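Local structure of transcriptional regulator, SorC family (Enterococcus faecalis, 2O0M) at residues 180-185 with 247-252; 261-266 with 283-288; 110-115 with 334-339. The protein probably acts as a DNA-binding transcription regulator of the SorC family that responds to a carbohydrate ligand. All coordinates share one frame; numbering follows the deposited sequence.

Contact 1: 180-185 with 247-252. With PO4 (phosphate ion), chain B.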
loop_
_atom_site.group_PDB
_atom_site.type_symbol
_atom_site.label_atom_id
_atom_site.label_comp_id
_atom_site.label_asym_id
_atom_site.label_seq_id
_atom_site.Cartn_x
_atom_site.Cartn_y
_atom_site.Cartn_z
ATOM N N ILE A 180 9.279 0.926 -8.860
ATOM C CA ILE A 180 9.432 1.258 -7.447
ATOM C C ILE A 180 10.796 0.865 -6.876
ATOM O O ILE A 180 11.252 1.464 -5.903
ATOM C CB ILE A 180 8.289 0.626 -6.621
ATOM C CG1 ILE A 180 6.942 1.251 -7.014
ATOM C CG2 ILE A 180 8.538 0.762 -5.114
ATOM C CD1 ILE A 180 6.759 2.684 -6.587
ATOM N N GLY A 181 11.437 -0.143 -7.459
ATOM C CA GLY A 181 12.786 -0.534 -7.053
ATOM C C GLY A 181 12.878 -1.652 -6.018
ATOM O O GLY A 181 13.955 -1.906 -5.472
ATOM N N GLU A 182 11.774 -2.340 -5.745
ATOM C CA GLU A 182 11.828 -3.464 -4.808
ATOM C C GLU A 182 12.384 -4.732 -5.456
ATOM O O GLU A 182 12.396 -4.865 -6.674
ATOM C CB GLU A 182 10.456 -3.794 -4.233
ATOM C CG GLU A 182 9.824 -2.687 -3.415
ATOM C CD GLU A 182 10.442 -2.457 -2.039
ATOM O OE1 GLU A 182 11.436 -3.100 -1.651
ATOM O OE2 GLU A 182 9.895 -1.603 -1.332
ATOM N N ALA A 183 12.814 -5.659 -4.609
ATOM C CA ALA A 183 13.178 -7.012 -5.045
ATOM C C ALA A 183 11.934 -7.842 -5.362
ATOM O O ALA A 183 10.837 -7.550 -4.891
ATOM C CB ALA A 183 14.011 -7.696 -3.988
ATOM N N VAL A 184 12.105 -8.881 -6.176
ATOM C CA VAL A 184 10.962 -9.687 -6.626
ATOM C C VAL A 184 10.078 -10.226 -5.505
ATOM O O VAL A 184 8.859 -10.286 -5.658
ATOM C CB VAL A 184 11.397 -10.867 -7.558
ATOM C CG1 VAL A 184 11.954 -10.323 -8.844
ATOM C CG2 VAL A 184 12.400 -11.776 -6.879
ATOM N N SER A 185 10.665 -10.610 -4.376
ATOM C CA SER A 185 9.883 -11.211 -3.301
ATOM C C SER A 185 8.825 -10.267 -2.724
ATOM O O SER A 185 7.827 -10.729 -2.163
ATOM C CB SER A 185 10.792 -11.696 -2.163
ATOM O OG SER A 185 11.607 -10.632 -1.684
ATOM N N LEU A 247 13.584 6.509 5.121
ATOM C CA LEU A 247 14.989 6.246 4.795
ATOM C C LEU A 247 15.257 4.763 4.579
ATOM O O LEU A 247 16.040 4.388 3.699
ATOM C CB LEU A 247 15.928 6.856 5.841
ATOM C CG LEU A 247 15.809 8.385 5.936
ATOM C CD1 LEU A 247 16.895 8.937 6.845
ATOM C CD2 LEU A 247 15.911 9.069 4.564
ATOM N N HIS A 248 14.598 3.920 5.372
ATOM C CA HIS A 248 14.666 2.473 5.192
ATOM C C HIS A 248 14.185 2.071 3.796
ATOM O O HIS A 248 14.824 1.249 3.134
ATOM C CB HIS A 248 13.828 1.772 6.269
ATOM C CG HIS A 248 14.135 0.313 6.424
ATOM N ND1 HIS A 248 13.349 -0.676 5.875
ATOM C CD2 HIS A 248 15.128 -0.322 7.090
ATOM C CE1 HIS A 248 13.856 -1.858 6.177
ATOM N NE2 HIS A 248 14.934 -1.672 6.919
HETATM N N MSE A 249 13.083 2.670 3.335
HETATM C CA MSE A 249 12.570 2.420 1.982
HETATM C C MSE A 249 13.568 2.840 0.929
HETATM O O MSE A 249 13.815 2.111 -0.019
HETATM C CB MSE A 249 11.252 3.175 1.698
HETATM C CG MSE A 249 10.032 2.703 2.426
HETATM SE SE MSE A 249 9.531 0.846 2.100
HETATM C CE MSE A 249 10.253 0.582 0.582
ATOM N N ALA A 250 14.148 4.024 1.094
ATOM C CA ALA A 250 15.100 4.542 0.124
ATOM C C ALA A 250 16.320 3.631 -0.031
ATOM O O ALA A 250 16.790 3.391 -1.142
ATOM C CB ALA A 250 15.529 5.962 0.506
ATOM N N ALA A 251 16.823 3.114 1.086
ATOM C CA ALA A 251 17.950 2.190 1.053
ATOM C C ALA A 251 17.566 0.838 0.450
ATOM O O ALA A 251 18.288 0.294 -0.396
ATOM C CB ALA A 251 18.496 1.991 2.451
ATOM N N ARG A 252 16.433 0.293 0.883
ATOM C CA ARG A 252 16.023 -1.027 0.404
ATOM C C ARG A 252 15.803 -1.036 -1.108
ATOM O O ARG A 252 16.159 -2.008 -1.799
ATOM C CB ARG A 252 14.755 -1.510 1.102
ATOM C CG ARG A 252 14.445 -2.945 0.794
ATOM C CD ARG A 252 13.334 -3.463 1.674
ATOM N NE ARG A 252 12.029 -2.985 1.233
ATOM C CZ ARG A 252 10.933 -3.003 1.985
ATOM N NH1 ARG A 252 10.967 -3.455 3.249
ATOM N NH2 ARG A 252 9.794 -2.570 1.481
HETATM P P PO4 B . 7.385 -2.511 4.617
HETATM O O1 PO4 B . 7.574 -1.404 5.589
HETATM O O2 PO4 B . 6.151 -3.292 4.873
HETATM O O3 PO4 B . 7.460 -1.971 3.224
HETATM O O4 PO4 B . 8.564 -3.431 4.710
HETATM O O HOH W 1 15.431 -3.602 -3.981
#

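Contact 2: 261-266 with 283-288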
loop_
_atom_site.group_PDB
_atom_site.type_symbol
_atom_site.label_atom_id
_atom_site.label_comp_id
_atom_site.label_asym_id
_atom_site.label_seq_id
_atom_site.Cartn_x
_atom_site.Cartn_y
_atom_site.Cartn_z
ATOM N N VAL A 261 20.635 11.325 0.072
ATOM C CA VAL A 261 21.111 12.503 0.790
ATOM C C VAL A 261 20.017 13.573 0.856
ATOM O O VAL A 261 19.821 14.184 1.902
ATOM C CB VAL A 261 22.389 13.073 0.156
ATOM C CG1 VAL A 261 22.741 14.430 0.783
ATOM C CG2 VAL A 261 23.528 12.090 0.337
HETATM N N MSE A 262 19.311 13.771 -0.258
HETATM C CA MSE A 262 18.205 14.740 -0.340
HETATM C C MSE A 262 17.093 14.360 0.668
HETATM O O MSE A 262 16.575 15.209 1.391
HETATM C CB MSE A 262 17.696 14.847 -1.802
HETATM C CG MSE A 262 16.817 16.073 -2.154
HETATM SE SE MSE A 262 16.484 16.459 -4.131
HETATM C CE MSE A 262 16.809 14.722 -4.899
ATOM N N LEU A 263 16.747 13.080 0.749
ATOM C CA LEU A 263 15.686 12.647 1.669
ATOM C C LEU A 263 16.040 12.864 3.138
ATOM O O LEU A 263 15.189 13.240 3.942
ATOM C CB LEU A 263 15.339 11.174 1.431
ATOM C CG LEU A 263 14.531 10.900 0.160
ATOM C CD1 LEU A 263 14.458 9.416 -0.082
ATOM C CD2 LEU A 263 13.129 11.501 0.221
ATOM N N LYS A 264 17.301 12.626 3.481
ATOM C CA LYS A 264 17.800 12.892 4.825
ATOM C C LYS A 264 17.671 14.358 5.205
ATOM O O LYS A 264 17.209 14.698 6.302
ATOM C CB LYS A 264 19.271 12.521 4.909
ATOM C CG LYS A 264 19.518 11.103 5.268
ATOM C CD LYS A 264 20.946 10.761 4.941
ATOM C CE LYS A 264 20.998 9.904 3.740
ATOM N NZ LYS A 264 20.545 8.563 4.104
ATOM N N GLN A 265 18.099 15.232 4.306
ATOM C CA GLN A 265 18.113 16.651 4.634
ATOM C C GLN A 265 16.725 17.283 4.585
ATOM O O GLN A 265 16.502 18.295 5.244
ATOM C CB GLN A 265 19.140 17.426 3.805
ATOM C CG GLN A 265 18.923 17.472 2.318
ATOM C CD GLN A 265 20.232 17.644 1.543
ATOM O OE1 GLN A 265 21.312 17.835 2.122
ATOM N NE2 GLN A 265 20.139 17.582 0.227
ATOM N N LYS A 266 15.789 16.677 3.849
ATOM C CA LYS A 266 14.384 17.121 3.881
ATOM C C LYS A 266 13.581 16.422 4.991
ATOM O O LYS A 266 12.367 16.594 5.087
ATOM C CB LYS A 266 13.701 16.956 2.516
ATOM C CG LYS A 266 14.440 17.640 1.367
ATOM C CD LYS A 266 13.507 18.246 0.341
ATOM C CE LYS A 266 14.181 18.398 -1.023
ATOM N NZ LYS A 266 13.670 19.585 -1.772
ATOM N N VAL A 283 4.635 16.444 1.310
ATOM C CA VAL A 283 5.395 15.675 0.327
ATOM C C VAL A 283 6.706 16.413 0.069
ATOM O O VAL A 283 6.704 17.526 -0.465
ATOM C CB VAL A 283 4.617 15.497 -0.995
ATOM C CG1 VAL A 283 5.471 14.817 -2.068
ATOM C CG2 VAL A 283 3.343 14.699 -0.752
ATOM N N VAL A 284 7.814 15.799 0.480
ATOM C CA VAL A 284 9.155 16.392 0.294
ATOM C C VAL A 284 9.858 15.880 -0.972
ATOM O O VAL A 284 10.808 16.508 -1.463
ATOM C CB VAL A 284 10.060 16.146 1.525
ATOM C CG1 VAL A 284 9.457 16.785 2.767
ATOM C CG2 VAL A 284 10.303 14.663 1.759
ATOM N N TYR A 285 9.385 14.748 -1.497
ATOM C CA TYR A 285 9.918 14.174 -2.738
ATOM C C TYR A 285 8.971 13.119 -3.312
ATOM O O TYR A 285 8.223 12.476 -2.572
ATOM C CB TYR A 285 11.282 13.538 -2.475
ATOM C CG TYR A 285 12.035 13.102 -3.713
ATOM C CD1 TYR A 285 12.517 14.041 -4.626
ATOM C CD2 TYR A 285 12.301 11.760 -3.957
ATOM C CE1 TYR A 285 13.215 13.654 -5.752
ATOM C CE2 TYR A 285 13.003 11.358 -5.088
ATOM C CZ TYR A 285 13.460 12.316 -5.983
ATOM O OH TYR A 285 14.167 11.952 -7.106
ATOM N N LYS A 286 9.012 12.959 -4.633
ATOM C CA LYS A 286 8.319 11.859 -5.304
ATOM C C LYS A 286 9.164 11.296 -6.446
ATOM O O LYS A 286 9.873 12.031 -7.145
ATOM C CB LYS A 286 6.944 12.297 -5.810
ATOM C CG LYS A 286 6.981 13.344 -6.906
ATOM C CD LYS A 286 5.601 13.927 -7.156
ATOM C CE LYS A 286 5.641 14.970 -8.270
ATOM N NZ LYS A 286 4.257 15.373 -8.668
ATOM N N ILE A 287 9.109 9.984 -6.616
ATOM C CA ILE A 287 9.826 9.327 -7.711
ATOM C C ILE A 287 9.004 9.469 -8.992
ATOM O O ILE A 287 7.809 9.790 -8.930
ATOM C CB ILE A 287 10.124 7.837 -7.408
ATOM C CG1 ILE A 287 8.823 7.030 -7.244
ATOM C CG2 ILE A 287 11.008 7.719 -6.156
ATOM C CD1 ILE A 287 9.039 5.553 -7.162
ATOM N N PRO A 288 9.633 9.253 -10.163
ATOM C CA PRO A 288 8.838 9.335 -11.391
ATOM C C PRO A 288 7.647 8.370 -11.380
ATOM O O PRO A 288 7.778 7.218 -10.970
ATOM C CB PRO A 288 9.856 8.993 -12.486
ATOM C CG PRO A 288 11.170 9.397 -11.897
ATOM C CD PRO A 288 11.049 8.969 -10.456
HETATM O O HOH W 2 11.286 18.736 -2.784
#

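Contact 3: 110-115 with 334-339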
loop_
_atom_site.group_PDB
_atom_site.type_symbol
_atom_site.label_atom_id
_atom_site.label_comp_id
_atom_site.label_asym_id
_atom_site.label_seq_id
_atom_site.Cartn_x
_atom_site.Cartn_y
_atom_site.Cartn_z
ATOM N N CYS A 110 -10.629 2.323 11.985
ATOM C CA CYS A 110 -9.335 1.774 12.324
ATOM C C CYS A 110 -9.597 0.431 12.990
ATOM O O CYS A 110 -10.453 0.329 13.872
ATOM C CB CYS A 110 -8.553 2.706 13.248
ATOM S SG CYS A 110 -6.945 2.033 13.717
ATOM N N ILE A 111 -8.899 -0.600 12.523
ATOM C CA ILE A 111 -8.926 -1.919 13.147
ATOM C C ILE A 111 -7.584 -2.118 13.831
ATOM O O ILE A 111 -6.546 -2.034 13.190
ATOM C CB ILE A 111 -9.167 -3.038 12.119
ATOM C CG1 ILE A 111 -10.532 -2.839 11.463
ATOM C CG2 ILE A 111 -9.108 -4.410 12.800
ATOM C CD1 ILE A 111 -10.726 -3.589 10.166
ATOM N N VAL A 112 -7.614 -2.367 15.139
ATOM C CA VAL A 112 -6.399 -2.555 15.923
ATOM C C VAL A 112 -6.293 -4.029 16.329
ATOM O O VAL A 112 -7.089 -4.531 17.132
ATOM C CB VAL A 112 -6.380 -1.669 17.191
ATOM C CG1 VAL A 112 -5.140 -1.951 18.018
ATOM C CG2 VAL A 112 -6.445 -0.191 16.828
ATOM N N VAL A 113 -5.319 -4.718 15.748
ATOM C CA VAL A 113 -5.090 -6.132 16.010
ATOM C C VAL A 113 -4.252 -6.293 17.275
ATOM O O VAL A 113 -3.328 -5.513 17.525
ATOM C CB VAL A 113 -4.384 -6.795 14.803
ATOM C CG1 VAL A 113 -3.993 -8.243 15.102
ATOM C CG2 VAL A 113 -5.288 -6.718 13.572
ATOM N N ALA A 114 -4.572 -7.325 18.058
ATOM C CA ALA A 114 -3.859 -7.579 19.293
ATOM C C ALA A 114 -2.396 -7.831 18.990
ATOM O O ALA A 114 -2.069 -8.567 18.063
ATOM C CB ALA A 114 -4.458 -8.779 20.037
ATOM N N GLY A 115 -1.524 -7.214 19.782
ATOM C CA GLY A 115 -0.111 -7.533 19.757
ATOM C C GLY A 115 0.764 -6.502 19.077
ATOM O O GLY A 115 0.361 -5.357 18.856
ATOM N N ALA A 334 0.645 -2.210 19.225
ATOM C CA ALA A 334 1.940 -1.587 19.460
ATOM C C ALA A 334 2.020 -0.225 18.772
ATOM O O ALA A 334 2.478 0.755 19.361
ATOM C CB ALA A 334 3.048 -2.489 19.021
ATOM N N ALA A 335 1.533 -0.148 17.540
ATOM C CA ALA A 335 1.524 1.126 16.824
ATOM C C ALA A 335 0.549 2.118 17.460
ATOM O O ALA A 335 0.899 3.271 17.696
ATOM C CB ALA A 335 1.181 0.912 15.360
ATOM N N ALA A 336 -0.661 1.652 17.739
ATOM C CA ALA A 336 -1.704 2.492 18.308
ATOM C C ALA A 336 -1.307 3.057 19.671
ATOM O O ALA A 336 -1.446 4.254 19.904
ATOM C CB ALA A 336 -3.012 1.712 18.412
ATOM N N ASN A 337 -0.836 2.201 20.577
ATOM C CA ASN A 337 -0.404 2.671 21.901
ATOM C C ASN A 337 0.661 3.767 21.789
ATOM O O ASN A 337 0.626 4.751 22.521
ATOM C CB ASN A 337 0.137 1.521 22.759
ATOM C CG ASN A 337 -0.949 0.573 23.245
ATOM O OD1 ASN A 337 -2.127 0.933 23.335
ATOM N ND2 ASN A 337 -0.545 -0.648 23.584
ATOM N N GLU A 338 1.590 3.614 20.849
ATOM C CA GLU A 338 2.654 4.598 20.665
ATOM C C GLU A 338 2.116 5.917 20.119
ATOM O O GLU A 338 2.450 6.996 20.609
ATOM C CB GLU A 338 3.739 4.042 19.739
ATOM C CG GLU A 338 4.873 5.010 19.450
ATOM C CD GLU A 338 5.749 5.323 20.656
ATOM O OE1 GLU A 338 5.609 4.684 21.731
ATOM O OE2 GLU A 338 6.607 6.216 20.516
ATOM N N ILE A 339 1.266 5.829 19.106
ATOM C CA ILE A 339 0.668 7.015 18.509
ATOM C C ILE A 339 -0.172 7.803 19.524
ATOM O O ILE A 339 -0.145 9.027 19.523
ATOM C CB ILE A 339 -0.189 6.632 17.276
ATOM C CG1 ILE A 339 0.721 6.145 16.136
ATOM C CG2 ILE A 339 -1.037 7.816 16.806
ATOM C CD1 ILE A 339 0.012 5.358 15.025
#

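Contact 1: 180-185 with 247-252
R252 grips the carboxylate of E182 side-on with NE and NH2, a two-pronged salt bridge at the phosphate site of the Rossmann-like sugar-binding domain. R252 NE reaches E182 OE1 at 2.9 Å on its syn lone pair, though the acceptor lies somewhat outside the guanidinium plane. R252 NH2 meets E182 OE2 at 3.0 Å almost in line (174°); OE2 lies in the guanidinium plane, whereas NH2 comes to it from above the carboxylate plane. The mismatch follows from the twist of the two flat groups, whose planes stand 50° apart.

The guanidinium also holds a phosphate ion, probably from the crystallisation liquor: R252 NH1 binds phosphate O4 at 2.8 Å and R252 NH2 binds phosphate O3 at 3.0 Å. NH2 therefore serves both anions, and the four bonds fix the rotation of the group. SE of selenomethionine M249 lies 3.7 Å from phosphate O3, while T153 and K312 bind the same ion. Such a pocket is consistent with a site for the phosphate of a sugar ligand.

Behind this first shell, R252 leaves helix 246-252 extended and then bends at chi3 (77°), which turns its guanidinium toward loop 180-185. E182 OE2 has a second cationic partner in R253, and the negative charge of E182 probably helps to hold both arginines in place. E210 accepts hydrogen bonds from the backbone nitrogens of I180 and E182, fastening the loop through its backbone. A water donates to both backbones, lying 2.7 Å from G181 O and 2.8 Å from R252 O.

Contact 2: 261-266 with 283-288
Stretched out from helix 257-265 with chi1 at -164°, selenomethionine M262 meets the ring of Y285, which its own chi1 of -171° swings from strand 283-286 toward the helix. The pair forms a Met-aromatic contact on the surface of an antiparallel extension of the sheet, made by strands 270-272, 275-277 and 283-286. A bend at chi3 of M262 lets the methyl do the touching: M262 CE is 3.8 Å from Y285 CE1, whereas SE stays 5.3 Å from the ring centroid, in an oblique approach 44° off the normal. At the root of the tyrosine, L263 CD2 packs on Y285 CB at 3.9 Å. Both helix side chains cross Y285 at about a right angle. The far end of the ring is tied back to the same helix, Y285 OH being hydrogen-bonded to E259.

At the helix end, K266 and V284 are in contact through their beta carbons, and V284 CG1 rests 3.7 Å from K266 O. The aliphatic part of the lysine then passes alongside the strand backbone, with K266 CD 3.7 Å from V284 O. Its ammonium group finishes at a water, which accepts from K266 NZ at 2.7 Å and donates to V284 O at 2.6 Å.

Contact 3: 110-115 with 334-339
V112 sets both methyls against A336 CB, CG2 at 4.2 Å, in a light apolar contact between strand 109-113 and helix 333-339. The first torsion of the valine (chi1 177°) sets CG1 anti to the backbone nitrogen and CG2 anti to the carbonyl carbon, and A336 CB sits against the two at about equal distance. The short alanine side chain allows the two backbones to come close, with V112 CA 7.3 Å from A336 CA. I97 of helix 96-105 also packs on A336, and V112 leans on T331 of the adjoining strand.

Farther along, the chain leaves the strand and the spacing narrows to 6.3 Å between G115 CA and A334 CA. Here the contact becomes polar: A334 N donates to G115 O at 3.2 Å. This bond is rather long and bent (146° at the hydrogen), and the donor is tilted 25° from the carbonyl plane of G115. A334 CB comes near the same oxygen, 3.9 Å from G115 O, so the methyl lies beside the bond.

The setting is the Rossmann-like part of the sugar-binding domain, where strand 109-113 runs parallel to strand 328-332 and helix 333-339 follows that second strand directly. The helix thus begins where the paired strands end, and its first turn offers a backbone N-H to the loop leaving the neighbouring strand. G115 takes up a positive phi, a backbone conformation strained for other residues, where the chain leaves the strand, and its carbonyl points to that N-H. The amide nitrogen of the same glycine is engaged as well: G115 N donates to OE1 of E333, the residue immediately before A334.

All three contacts lie within the putative sugar-binding domain, built round one mixed sheet. Contacts 1 and 2 are neighbours, their centres about 15 Å apart: helices 246-252 and 257-265 follow each other in the chain and pack through A250 and L247 against L263, while I180 touches I287. Contact 1 closes before contact 2 opens. Contact 3 spans them both, joining the first strand of the ordered chain to its last helix; its centre is about 25 Å from that of contact 1 and about 28 Å from that of contact 2, without touching either. The phosphate site and the antiparallel extension share one packed region, whereas contact 3 brings together parts near the two ends of the modelled chain.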